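Local coordinates for extracellular solute-binding protein (Bordetella parapertussis, PDB 3PU5), which probably binds a small solute, perhaps a polyamine, outside the cytoplasmic membrane and delivers it to a transporter for uptake, at residues Ile219-Asp222 against Val228-Val231; Gly124-Trp129 against Gly207-Gly212; Val145-Leu150 against Glu158-Phe163; Ala274-Ala279 against Glu288-Arg293; Gly105-Tyr110 against Val300-Thr305. All blocks are in the same frame, centred on the assembly; numbering follows the deposited sequence.

Interaction 1: Ile219-Asp222 against Val228-Val231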
# COMPACT_ATOMS: atom_id res chain seq x y z
N ILE A 219 4.39 5.09 14.42
CA ILE A 219 3.61 4.85 15.63
C ILE A 219 4.50 4.28 16.74
O ILE A 219 4.47 4.75 17.88
CB ILE A 219 2.41 3.94 15.35
CG1 ILE A 219 1.46 4.63 14.36
CG2 ILE A 219 1.69 3.56 16.65
CD1 ILE A 219 0.36 3.74 13.82
N ALA A 220 5.29 3.26 16.40
CA ALA A 220 6.22 2.66 17.35
C ALA A 220 7.29 3.65 17.79
O ALA A 220 7.62 3.73 18.98
CB ALA A 220 6.87 1.40 16.75
N GLU A 221 7.82 4.42 16.85
CA GLU A 221 8.80 5.44 17.16
C GLU A 221 8.25 6.43 18.19
O GLU A 221 8.96 6.86 19.10
CB GLU A 221 9.21 6.20 15.90
CG GLU A 221 10.14 7.39 16.14
CD GLU A 221 10.39 8.22 14.88
OE1 GLU A 221 9.69 8.00 13.87
OE2 GLU A 221 11.28 9.09 14.91
N ASP A 222 6.98 6.81 18.04
CA ASP A 222 6.36 7.81 18.91
C ASP A 222 6.11 7.26 20.31
O ASP A 222 6.35 7.93 21.31
CB ASP A 222 5.05 8.31 18.32
CG ASP A 222 5.24 9.18 17.07
OD1 ASP A 222 6.40 9.53 16.74
OD2 ASP A 222 4.23 9.52 16.43
N VAL A 228 12.87 2.97 17.78
CA VAL A 228 12.93 2.49 16.40
C VAL A 228 12.76 3.67 15.45
O VAL A 228 12.12 4.67 15.81
CB VAL A 228 11.86 1.43 16.10
CG1 VAL A 228 12.06 0.21 16.97
CG2 VAL A 228 10.47 2.02 16.30
N LYS A 229 13.33 3.56 14.26
CA LYS A 229 13.21 4.62 13.27
C LYS A 229 13.02 4.00 11.90
O LYS A 229 13.30 2.81 11.69
CB LYS A 229 14.43 5.54 13.29
CG LYS A 229 14.42 6.54 14.44
CD LYS A 229 15.32 7.72 14.15
CE LYS A 229 15.19 8.81 15.20
NZ LYS A 229 15.52 8.32 16.57
N TRP A 230 12.55 4.82 10.96
CA TRP A 230 12.24 4.37 9.61
C TRP A 230 13.07 5.17 8.62
O TRP A 230 13.24 6.38 8.77
CB TRP A 230 10.76 4.60 9.31
CG TRP A 230 10.28 4.02 8.00
CD1 TRP A 230 9.97 2.72 7.75
CD2 TRP A 230 10.04 4.74 6.78
NE1 TRP A 230 9.55 2.57 6.44
CE2 TRP A 230 9.58 3.80 5.83
CE3 TRP A 230 10.17 6.08 6.40
CZ2 TRP A 230 9.26 4.16 4.51
CZ3 TRP A 230 9.85 6.44 5.09
CH2 TRP A 230 9.39 5.48 4.16
N VAL A 231 13.60 4.47 7.62
CA VAL A 231 14.38 5.11 6.57
C VAL A 231 13.58 5.22 5.28
O VAL A 231 13.01 4.25 4.80
CB VAL A 231 15.68 4.33 6.26
CG1 VAL A 231 16.45 5.02 5.15
CG2 VAL A 231 16.55 4.20 7.51
O HOH W 1 11.25 7.43 11.66

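Interaction 2: Gly124-Trp129 against Gly207-Gly212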
# COMPACT_ATOMS: atom_id res chain seq x y z
N GLY A 124 22.69 5.97 13.14
CA GLY A 124 22.50 6.65 11.88
C GLY A 124 21.83 5.79 10.82
O GLY A 124 21.49 6.28 9.75
N GLY A 125 21.64 4.52 11.14
CA GLY A 125 20.95 3.61 10.24
C GLY A 125 21.65 3.49 8.91
O GLY A 125 22.88 3.47 8.84
N VAL A 126 20.85 3.40 7.85
CA VAL A 126 21.33 3.31 6.48
C VAL A 126 20.52 4.33 5.68
O VAL A 126 19.53 4.83 6.18
CB VAL A 126 21.11 1.90 5.88
CG1 VAL A 126 21.79 0.86 6.73
CG2 VAL A 126 19.62 1.60 5.76
N LYS A 127 20.94 4.65 4.46
CA LYS A 127 20.24 5.66 3.67
C LYS A 127 19.55 5.10 2.45
O LYS A 127 18.71 5.78 1.84
CB LYS A 127 21.21 6.76 3.24
CG LYS A 127 21.68 7.67 4.36
CD LYS A 127 22.77 8.61 3.87
CE LYS A 127 23.03 9.75 4.84
NZ LYS A 127 24.01 10.72 4.28
N SER A 128 19.90 3.87 2.07
CA SER A 128 19.41 3.29 0.83
C SER A 128 19.20 1.78 0.95
O SER A 128 19.77 1.13 1.83
CB SER A 128 20.37 3.58 -0.31
OG SER A 128 21.59 2.87 -0.11
N TRP A 129 18.40 1.24 0.04
CA TRP A 129 18.24 -0.21 -0.10
C TRP A 129 19.59 -0.85 -0.41
O TRP A 129 19.90 -1.95 0.06
CB TRP A 129 17.29 -0.53 -1.26
CG TRP A 129 15.85 -0.18 -1.01
CD1 TRP A 129 15.11 0.81 -1.62
CD2 TRP A 129 14.96 -0.84 -0.10
NE1 TRP A 129 13.82 0.79 -1.13
CE2 TRP A 129 13.71 -0.20 -0.19
CE3 TRP A 129 15.11 -1.91 0.79
CZ2 TRP A 129 12.61 -0.60 0.57
CZ3 TRP A 129 14.03 -2.30 1.55
CH2 TRP A 129 12.79 -1.65 1.44
N GLY A 207 15.53 -8.27 16.48
CA GLY A 207 16.01 -7.82 15.18
C GLY A 207 16.64 -6.44 15.27
O GLY A 207 16.30 -5.65 16.15
N ALA A 208 17.56 -6.15 14.35
CA ALA A 208 18.23 -4.85 14.34
C ALA A 208 17.76 -3.99 13.18
O ALA A 208 17.72 -2.77 13.29
CB ALA A 208 19.75 -5.04 14.29
N ILE A 209 17.40 -4.63 12.07
CA ILE A 209 17.07 -3.91 10.85
C ILE A 209 16.36 -4.83 9.85
O ILE A 209 16.55 -6.04 9.86
CB ILE A 209 18.36 -3.33 10.22
CG1 ILE A 209 18.06 -2.39 9.04
CG2 ILE A 209 19.33 -4.45 9.82
CD1 ILE A 209 19.25 -1.54 8.66
N GLY A 210 15.54 -4.24 8.98
CA GLY A 210 14.85 -5.00 7.96
C GLY A 210 13.76 -4.13 7.38
O GLY A 210 13.56 -3.01 7.85
N PRO A 211 13.05 -4.62 6.36
CA PRO A 211 11.98 -3.82 5.75
C PRO A 211 10.80 -3.61 6.71
O PRO A 211 10.44 -4.53 7.44
CB PRO A 211 11.55 -4.65 4.53
CG PRO A 211 12.76 -5.55 4.24
CD PRO A 211 13.29 -5.87 5.62
N GLY A 212 10.23 -2.41 6.70
CA GLY A 212 9.12 -2.07 7.57
C GLY A 212 8.29 -0.95 6.98
O GLY A 212 8.74 -0.22 6.08

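Interaction 3: Val145-Leu150 against Glu158-Phe163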
# COMPACT_ATOMS: atom_id res chain seq x y z
N VAL A 145 19.18 -9.42 10.87
CA VAL A 145 18.35 -8.87 9.81
C VAL A 145 17.09 -9.74 9.64
O VAL A 145 17.16 -10.96 9.76
CB VAL A 145 19.16 -8.80 8.50
CG1 VAL A 145 18.33 -8.18 7.40
CG2 VAL A 145 20.46 -7.99 8.74
N PHE A 146 15.95 -9.09 9.43
CA PHE A 146 14.71 -9.80 9.10
C PHE A 146 14.25 -9.37 7.70
O PHE A 146 14.71 -8.36 7.20
CB PHE A 146 13.62 -9.59 10.17
CG PHE A 146 13.30 -8.13 10.46
CD1 PHE A 146 12.44 -7.41 9.64
CD2 PHE A 146 13.87 -7.49 11.56
CE1 PHE A 146 12.15 -6.07 9.90
CE2 PHE A 146 13.59 -6.15 11.83
CZ PHE A 146 12.73 -5.44 11.01
N PHE A 147 13.37 -10.15 7.07
CA PHE A 147 12.93 -9.85 5.71
C PHE A 147 11.53 -10.42 5.45
O PHE A 147 11.16 -11.42 6.04
CB PHE A 147 13.92 -10.42 4.69
CG PHE A 147 13.72 -9.91 3.29
CD1 PHE A 147 12.85 -10.55 2.42
CD2 PHE A 147 14.38 -8.76 2.85
CE1 PHE A 147 12.64 -10.07 1.13
CE2 PHE A 147 14.17 -8.27 1.55
CZ PHE A 147 13.31 -8.93 0.69
N ASN A 148 10.77 -9.77 4.57
CA ASN A 148 9.41 -10.22 4.24
C ASN A 148 9.37 -11.66 3.71
O ASN A 148 10.08 -11.98 2.75
CB ASN A 148 8.78 -9.32 3.15
CG ASN A 148 8.99 -7.83 3.39
OD1 ASN A 148 8.04 -7.05 3.32
ND2 ASN A 148 10.24 -7.43 3.63
N ASN A 149 8.54 -12.51 4.29
CA ASN A 149 8.33 -13.83 3.71
C ASN A 149 7.52 -13.72 2.42
O ASN A 149 6.42 -13.18 2.44
CB ASN A 149 7.61 -14.77 4.67
CG ASN A 149 7.52 -16.19 4.13
OD1 ASN A 149 6.46 -16.81 4.16
ND2 ASN A 149 8.62 -16.69 3.60
N LEU A 150 8.06 -14.23 1.31
CA LEU A 150 7.38 -14.11 0.02
C LEU A 150 5.94 -14.66 0.05
O LEU A 150 5.01 -14.01 -0.45
CB LEU A 150 8.18 -14.76 -1.12
CG LEU A 150 7.57 -14.52 -2.50
CD1 LEU A 150 7.31 -13.04 -2.69
CD2 LEU A 150 8.42 -15.07 -3.64
N GLU A 158 7.10 -7.04 -3.71
CA GLU A 158 7.39 -5.63 -3.98
C GLU A 158 8.83 -5.24 -3.63
O GLU A 158 9.51 -4.60 -4.43
CB GLU A 158 6.41 -4.71 -3.22
CG GLU A 158 5.00 -4.58 -3.85
CD GLU A 158 4.08 -5.77 -3.60
OE1 GLU A 158 4.53 -6.78 -3.01
OE2 GLU A 158 2.89 -5.69 -3.99
N VAL A 159 9.28 -5.62 -2.44
CA VAL A 159 10.65 -5.32 -2.03
C VAL A 159 11.65 -5.97 -2.99
O VAL A 159 12.60 -5.33 -3.43
CB VAL A 159 10.93 -5.76 -0.58
CG1 VAL A 159 12.36 -5.40 -0.17
CG2 VAL A 159 9.94 -5.10 0.35
N LEU A 160 11.44 -7.25 -3.31
CA LEU A 160 12.30 -7.95 -4.26
C LEU A 160 12.33 -7.25 -5.62
O LEU A 160 13.39 -7.17 -6.26
CB LEU A 160 11.86 -9.41 -4.42
CG LEU A 160 12.14 -10.34 -3.23
CD1 LEU A 160 11.31 -11.60 -3.33
CD2 LEU A 160 13.63 -10.66 -3.13
N SER A 161 11.19 -6.74 -6.06
CA SER A 161 11.14 -5.97 -7.31
C SER A 161 12.13 -4.81 -7.31
O SER A 161 12.76 -4.52 -8.33
CB SER A 161 9.73 -5.44 -7.58
OG SER A 161 8.90 -6.47 -8.07
N MSE A 162 12.26 -4.14 -6.17
CA MSE A 162 13.23 -3.06 -6.04
C MSE A 162 14.64 -3.59 -6.18
O MSE A 162 15.51 -2.91 -6.74
CB MSE A 162 13.13 -2.36 -4.68
CG MSE A 162 12.03 -1.32 -4.57
SE MSE A 162 12.36 0.35 -5.56
CE MSE A 162 14.26 0.21 -5.78
N PHE A 163 14.88 -4.79 -5.65
CA PHE A 163 16.19 -5.42 -5.80
C PHE A 163 16.47 -5.70 -7.28
O PHE A 163 17.59 -5.51 -7.77
CB PHE A 163 16.31 -6.72 -4.99
CG PHE A 163 16.38 -6.52 -3.50
CD1 PHE A 163 16.47 -5.26 -2.95
CD2 PHE A 163 16.38 -7.62 -2.66
CE1 PHE A 163 16.54 -5.09 -1.58
CE2 PHE A 163 16.44 -7.47 -1.27
CZ PHE A 163 16.52 -6.19 -0.73

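Interaction 4: Ala274-Ala279 against Glu288-Arg293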
# COMPACT_ATOMS: atom_id res chain seq x y z
N ALA A 274 -4.98 10.31 10.14
CA ALA A 274 -5.50 9.41 11.17
C ALA A 274 -4.85 8.02 11.09
O ALA A 274 -4.58 7.39 12.11
CB ALA A 274 -7.02 9.30 11.03
N MSE A 275 -4.60 7.56 9.86
CA MSE A 275 -4.07 6.22 9.64
C MSE A 275 -2.55 6.16 9.49
O MSE A 275 -2.00 5.08 9.36
CB MSE A 275 -4.70 5.59 8.39
CG MSE A 275 -6.18 5.36 8.51
SE MSE A 275 -6.57 3.98 9.84
CE MSE A 275 -5.72 2.43 8.97
N TYR A 276 -1.88 7.32 9.51
CA TYR A 276 -0.45 7.38 9.17
C TYR A 276 -0.18 6.79 7.78
O TYR A 276 0.75 6.00 7.58
CB TYR A 276 0.42 6.68 10.22
CG TYR A 276 0.47 7.38 11.57
CD1 TYR A 276 -0.67 7.50 12.35
CD2 TYR A 276 1.66 7.88 12.07
CE1 TYR A 276 -0.63 8.12 13.58
CE2 TYR A 276 1.71 8.51 13.30
CZ TYR A 276 0.57 8.63 14.05
OH TYR A 276 0.61 9.25 15.28
N TYR A 277 -1.01 7.20 6.82
CA TYR A 277 -0.83 6.85 5.41
C TYR A 277 -0.41 8.08 4.62
O TYR A 277 -0.55 9.22 5.09
CB TYR A 277 -2.15 6.37 4.80
CG TYR A 277 -2.65 5.01 5.26
CD1 TYR A 277 -1.78 4.06 5.79
CD2 TYR A 277 -3.99 4.68 5.14
CE1 TYR A 277 -2.26 2.81 6.19
CE2 TYR A 277 -4.47 3.45 5.54
CZ TYR A 277 -3.60 2.52 6.06
OH TYR A 277 -4.10 1.29 6.44
N GLY A 278 0.08 7.84 3.40
CA GLY A 278 0.33 8.91 2.45
C GLY A 278 -0.89 9.15 1.57
O GLY A 278 -1.52 8.20 1.12
N ALA A 279 -1.20 10.43 1.33
CA ALA A 279 -2.32 10.82 0.49
C ALA A 279 -1.93 10.79 -0.98
O ALA A 279 -0.80 11.14 -1.34
CB ALA A 279 -2.80 12.20 0.85
N GLU A 288 2.49 18.46 11.70
CA GLU A 288 3.84 18.28 12.22
C GLU A 288 4.13 16.82 12.51
O GLU A 288 5.28 16.40 12.49
CB GLU A 288 4.03 19.10 13.50
CG GLU A 288 4.09 20.60 13.27
CD GLU A 288 5.41 21.05 12.68
OE1 GLU A 288 6.46 20.44 13.01
OE2 GLU A 288 5.42 22.01 11.88
N LYS A 289 3.09 16.04 12.79
CA LYS A 289 3.26 14.63 13.12
C LYS A 289 3.85 13.82 11.96
O LYS A 289 4.53 12.82 12.18
CB LYS A 289 1.93 14.02 13.58
CG LYS A 289 2.10 12.80 14.45
CD LYS A 289 0.88 12.58 15.34
CE LYS A 289 -0.34 12.19 14.52
NZ LYS A 289 -1.51 11.79 15.37
N LEU A 290 3.60 14.27 10.73
CA LEU A 290 3.97 13.47 9.56
C LEU A 290 4.80 14.21 8.52
O LEU A 290 5.53 13.60 7.73
CB LEU A 290 2.69 12.93 8.90
CG LEU A 290 1.99 11.88 9.76
CD1 LEU A 290 0.55 11.64 9.29
CD2 LEU A 290 2.79 10.59 9.73
N LYS A 291 4.66 15.53 8.51
CA LYS A 291 5.29 16.42 7.54
C LYS A 291 6.76 16.10 7.29
O LYS A 291 7.24 16.14 6.15
CB LYS A 291 5.14 17.85 8.05
CG LYS A 291 5.72 18.94 7.19
CD LYS A 291 5.61 20.26 7.96
CE LYS A 291 5.72 21.46 7.02
NZ LYS A 291 6.98 21.40 6.22
N HIS A 292 7.47 15.77 8.36
CA HIS A 292 8.92 15.61 8.27
C HIS A 292 9.38 14.18 7.98
O HIS A 292 10.57 13.96 7.70
CB HIS A 292 9.59 16.14 9.55
CG HIS A 292 9.19 17.55 9.89
ND1 HIS A 292 9.50 18.63 9.08
CD2 HIS A 292 8.48 18.05 10.93
CE1 HIS A 292 9.01 19.73 9.62
NE2 HIS A 292 8.39 19.41 10.74
N ARG A 293 8.48 13.21 8.03
CA ARG A 293 8.91 11.81 7.90
C ARG A 293 8.18 10.97 6.84
O ARG A 293 8.77 10.04 6.29
CB ARG A 293 8.91 11.11 9.27
CG ARG A 293 7.66 11.31 10.08
CD ARG A 293 7.84 10.81 11.50
NE ARG A 293 6.62 10.98 12.28
CZ ARG A 293 6.36 10.36 13.43
NH1 ARG A 293 7.24 9.52 13.96
NH2 ARG A 293 5.21 10.59 14.06

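Interaction 5: Gly105-Tyr110 against Val300-Thr305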
# COMPACT_ATOMS: atom_id res chain seq x y z
N GLY A 105 -9.95 3.74 -12.31
CA GLY A 105 -9.62 3.63 -10.89
C GLY A 105 -8.43 4.43 -10.40
O GLY A 105 -7.66 4.99 -11.19
N SER A 106 -8.28 4.48 -9.08
CA SER A 106 -7.12 5.11 -8.46
C SER A 106 -6.87 4.55 -7.07
O SER A 106 -7.81 4.26 -6.33
CB SER A 106 -7.35 6.62 -8.35
OG SER A 106 -6.24 7.24 -7.73
N LEU A 107 -5.60 4.39 -6.70
CA LEU A 107 -5.27 4.16 -5.30
C LEU A 107 -5.87 5.32 -4.50
O LEU A 107 -5.96 6.43 -5.02
CB LEU A 107 -3.76 4.09 -5.08
CG LEU A 107 -3.09 2.71 -5.16
CD1 LEU A 107 -3.03 2.23 -6.60
CD2 LEU A 107 -1.68 2.73 -4.55
N TYR A 108 -6.31 5.06 -3.27
CA TYR A 108 -6.87 6.14 -2.45
C TYR A 108 -6.12 6.36 -1.14
O TYR A 108 -6.52 7.19 -0.33
CB TYR A 108 -8.38 6.00 -2.24
CG TYR A 108 -8.90 4.81 -1.44
CD1 TYR A 108 -9.22 4.95 -0.08
CD2 TYR A 108 -9.16 3.59 -2.05
CE1 TYR A 108 -9.76 3.87 0.65
CE2 TYR A 108 -9.69 2.51 -1.34
CZ TYR A 108 -9.98 2.66 0.01
OH TYR A 108 -10.51 1.59 0.70
N ASP A 109 -5.05 5.60 -0.94
CA ASP A 109 -4.00 5.94 0.02
C ASP A 109 -2.77 5.12 -0.36
O ASP A 109 -2.86 4.22 -1.19
CB ASP A 109 -4.44 5.69 1.48
CG ASP A 109 -4.53 4.21 1.85
OD1 ASP A 109 -3.49 3.52 1.83
OD2 ASP A 109 -5.64 3.73 2.20
N TYR A 110 -1.62 5.44 0.20
CA TYR A 110 -0.46 4.57 0.02
C TYR A 110 0.28 4.36 1.35
O TYR A 110 0.44 5.30 2.13
CB TYR A 110 0.46 5.05 -1.13
CG TYR A 110 1.17 6.37 -0.90
CD1 TYR A 110 2.37 6.42 -0.22
CD2 TYR A 110 0.64 7.57 -1.39
CE1 TYR A 110 3.02 7.62 -0.01
CE2 TYR A 110 1.29 8.78 -1.17
CZ TYR A 110 2.47 8.80 -0.48
OH TYR A 110 3.13 9.99 -0.25
N VAL A 300 7.87 8.10 -3.98
CA VAL A 300 7.57 6.68 -3.72
C VAL A 300 7.44 5.90 -5.02
O VAL A 300 7.02 6.44 -6.04
CB VAL A 300 6.30 6.47 -2.84
CG1 VAL A 300 6.50 7.08 -1.45
CG2 VAL A 300 5.05 7.04 -3.51
N GLN A 301 7.81 4.62 -4.98
CA GLN A 301 7.80 3.76 -6.15
C GLN A 301 6.68 2.73 -6.06
O GLN A 301 6.51 2.08 -5.03
CB GLN A 301 9.14 3.03 -6.29
CG GLN A 301 10.34 3.95 -6.40
CD GLN A 301 10.34 4.75 -7.69
OE1 GLN A 301 10.36 4.18 -8.78
NE2 GLN A 301 10.32 6.08 -7.57
N LEU A 302 5.93 2.60 -7.15
CA LEU A 302 4.87 1.61 -7.23
C LEU A 302 5.20 0.61 -8.31
O LEU A 302 5.58 0.99 -9.42
CB LEU A 302 3.53 2.27 -7.55
CG LEU A 302 2.91 3.13 -6.44
CD1 LEU A 302 3.59 4.49 -6.38
CD2 LEU A 302 1.43 3.30 -6.71
N VAL A 303 5.06 -0.67 -8.00
CA VAL A 303 5.34 -1.72 -8.96
C VAL A 303 4.06 -2.12 -9.70
O VAL A 303 2.99 -2.24 -9.10
CB VAL A 303 5.95 -2.95 -8.27
CG1 VAL A 303 6.35 -3.99 -9.32
CG2 VAL A 303 7.16 -2.53 -7.43
N ASP A 304 4.19 -2.31 -11.01
CA ASP A 304 3.07 -2.68 -11.88
C ASP A 304 2.30 -3.89 -11.36
O ASP A 304 2.86 -4.99 -11.24
CB ASP A 304 3.62 -2.96 -13.29
CG ASP A 304 2.55 -3.44 -14.27
OD1 ASP A 304 1.36 -3.51 -13.90
OD2 ASP A 304 2.91 -3.75 -15.43
N THR A 305 1.02 -3.71 -11.06
CA THR A 305 0.20 -4.80 -10.54
C THR A 305 0.22 -6.02 -11.47
O THR A 305 0.42 -7.14 -11.01
CB THR A 305 -1.27 -4.37 -10.30
OG1 THR A 305 -1.30 -3.22 -9.45
CG2 THR A 305 -2.07 -5.50 -9.66

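Interaction 1: Ile219-Asp222 against Val228-Val231
Ala220 and Glu221, on helix 214-223, press against Val228 where the chain returns into strand 229-231, and here the packing is tight. Ala220 CB sits 3.7 Å from Val228 CG2, a methyl placed between its own backbone N and carbonyl carbon and reaching 3.6 Å from Glu221 N as well. Glu221 CB lies 3.3 Å from Val228 O, and CG follows the same carbonyl at 3.4 Å, so the aliphatic base of the glutamate runs along the peptide rather than bonding to it. Val199 of helix 197-204 also meets Ala220, while Leu202 and Thr203 meet Val228. Helix 214-223 turns through a short loop into strand 229-231, which pairs antiparallel with strand 111-117. Toward solvent the contact loosens. Glu221 is extended (chi1 174°), which carries its carboxylate beyond Val228, where OE1 is paired with Arg293 and takes a hydrogen bond from a water at 2.8 Å. That water in turn accepts from Trp230 N at 3.0 Å, bridging helix and strand. Lys229 only skirts the carboxylate: its CE is 3.9 Å from Glu221 OE2, and NZ stays 4.6 Å from that oxygen, too far for a salt bridge.

Interaction 2: Gly124-Trp129 against Gly207-Gly212
Val126 with Ile209 and Trp129 with Pro211 are the two apolar pairs that carry this contact, packing the loop and start of helix 129-138 against strand 209-213 of the antiparallel sheet. In the first, the side chains reach toward each other tip to tip, with Val126 CG1 at 4.0 Å from Ile209 CD1. The isoleucine is nearly fully extended, chi1 -172° and chi2 165°, which projects its terminal methyl from the strand toward the loop. In the second, the indole offers its rim: Pro211 CG lies near the plane of the ring, 4.4 Å from Trp129 CZ3, a loose edge-on approach in which the proline covers neither face. Ile115 of strand 111-117 touches both Ile209 and Trp129. Polar interactions belong to the surroundings. Trp129 NE1 donates to Gly236 O, Ser128 is the N-cap of helix 129-138, its OG bonded to Glu131 N, and Ile209 pairs by backbone with Phe146. The backbones stay well separated, the CA atoms of Trp129 and Pro211 being 9.3 Å apart. With 126 Å² buried and no polar pair joining the segments, the union of loop and helix start with the strand rests on van der Waals contact between buried side chains, while a hydrogen bond to Gly236 O holds the indole.

Interaction 3: Val145-Leu150 against Glu158-Phe163
This is a buried, apolar strand-against-helix contact: strand 145-148 packs on helix 156-167, which follows it in the chain. The axes of the strand and of helix segment 158-163 pass 9.9 Å apart at 106°, close to perpendicular, and Phe147 fills the distance between them. With CG anti to the backbone N (chi1 -167°), its ring extends toward the helix, where CZ lies 3.8 Å from Val159 CG1. The same ring meets Phe163, with Phe147 CE2 to Phe163 CE2 at 3.7 Å. The two planes are inclined by 37° and the centroids are 5.9 Å apart, an oblique pairing. Leu160 adds CD2 at 4.2 Å from Phe147 CZ. Strand 145-148 runs parallel to strand 188-192, and Leu181 of helix 174-184 touches both Phe147 and Leu160; parallel strands with helices packed on them are consistent with the alpha/beta architecture of one lobe of a periplasmic-binding-protein fold. Val159 uses its other methyl, CG2, against the amide group of Asn148, whose side chain meets the valine at about a right angle. At the far end of the segment, past the strand, Leu150 CD1 reaches Leu160 CD1 at 4.3 Å, and Leu315 and Trp319 of helix 305-322 also pack on Leu150.

Interaction 4: Ala274-Ala279 against Glu288-Arg293
Tyr276 and Leu290 bring the two segments together, their CA atoms 7.5 Å apart. Tyr276 is the residue at which the chain leaves helix 265-275, with positive phi, and segment 288-293 is an irregular loop tightened by a backbone bond from Arg293 N to Leu290 O (3.0 Å). From the end of the helix the Tyr276 ring extends across the loop and is met by three side chains. Leu290 CD2 approaches Tyr276 CD2 at 3.8 Å, the leucine lying roughly perpendicular to the tyrosine. At the phenol end Lys289 crosses at about a right angle; a bend at chi3 (68°) folds its outer chain around the hydroxyl, bringing CE to 3.2 Å from Tyr276 OH. On the CE2 side Arg293 NH2 stands at the ring edge, near its plane and 4.1 Å from Tyr276 CE2, with ring and guanidinium planes 69° apart; this is no cation-pi face contact. The guanidinium is fixed by its own loop: Arg293 NE and NH2 both donate to Lys289 O, at 2.8 Å and 3.0 Å, with the oxygen almost in the guanidinium plane. NH2 also forms a salt bridge with Asp222 OD2, and NH1 one with Glu221 OE1, acids that probably balance the arginine's charge. Phe218 of the same helix 214-223 touches Tyr276, Leu290 and Arg293. The arrangement is a guanidinium bonded side-on to a main-chain carbonyl and salt-bridged to a neighbouring helix, joining the C-terminal end of helix 265-275 and the loop after it to helix 214-223 at the partly exposed margin of the fold.

Interaction 5: Gly105-Tyr110 against Val300-Thr305
Tyr110 and Val300 form one half of the first shell, Leu107 and Leu302 the other. Val300 straddles the rim of the phenol ring: CG1 is 3.8 Å from Tyr110 CE1, while CG2 stands 4.1 Å above one face of the Tyr110 ring, offset from the centre, and the two side chains approach at a slant. The tyrosine ring comes to this spot because CG sits between the backbone N and the carbonyl carbon (chi1 66°). Three residues before Tyr110 and two after Val300, the leucines meet end to end, with Leu107 CD2 3.8 Å from Leu302 CD2. In the second shell, Phe97 lies nearly parallel to the Tyr110 ring, at about 15°, while the hydroxyl is tied to Pro295 O. Strand 106-107 is paired with strand 238-246 in the antiparallel sheet, so the contact joins the end of that short strand to the loop before helix 305-322, where Lys96 NZ bonds to Val300 O. Between the segments themselves the contact is wholly apolar and buries 144 Å². Methyl groups and one ring face therefore join two chain parts remote in sequence, while polar bonds to neighbouring residues set the direction of the tyrosine and the course of the loop.

Overall arrangement
Interactions 2, 3 and 5 are buried and apolar, whereas interactions 1 and 4 are partly exposed and mix packing with charge and, in interaction 1, a bridging water. These last two form one network through Arg293, whose NH2 lies 2.8 Å from Asp222 OD2. Interactions 1, 2 and 5 all reach the antiparallel sheet, and Trp230 NE1 of interaction 1 lies 2.9 Å from Gly212 O of interaction 2. Interaction 3 instead uses a parallel strand pair, yet abuts interaction 2 along strand 209-213. Interaction 5, the most central at about 7 Å from the chain centre, touches interaction 4 at Tyr110 and Gly278 and brushes interaction 3 through Val303 and Ser161.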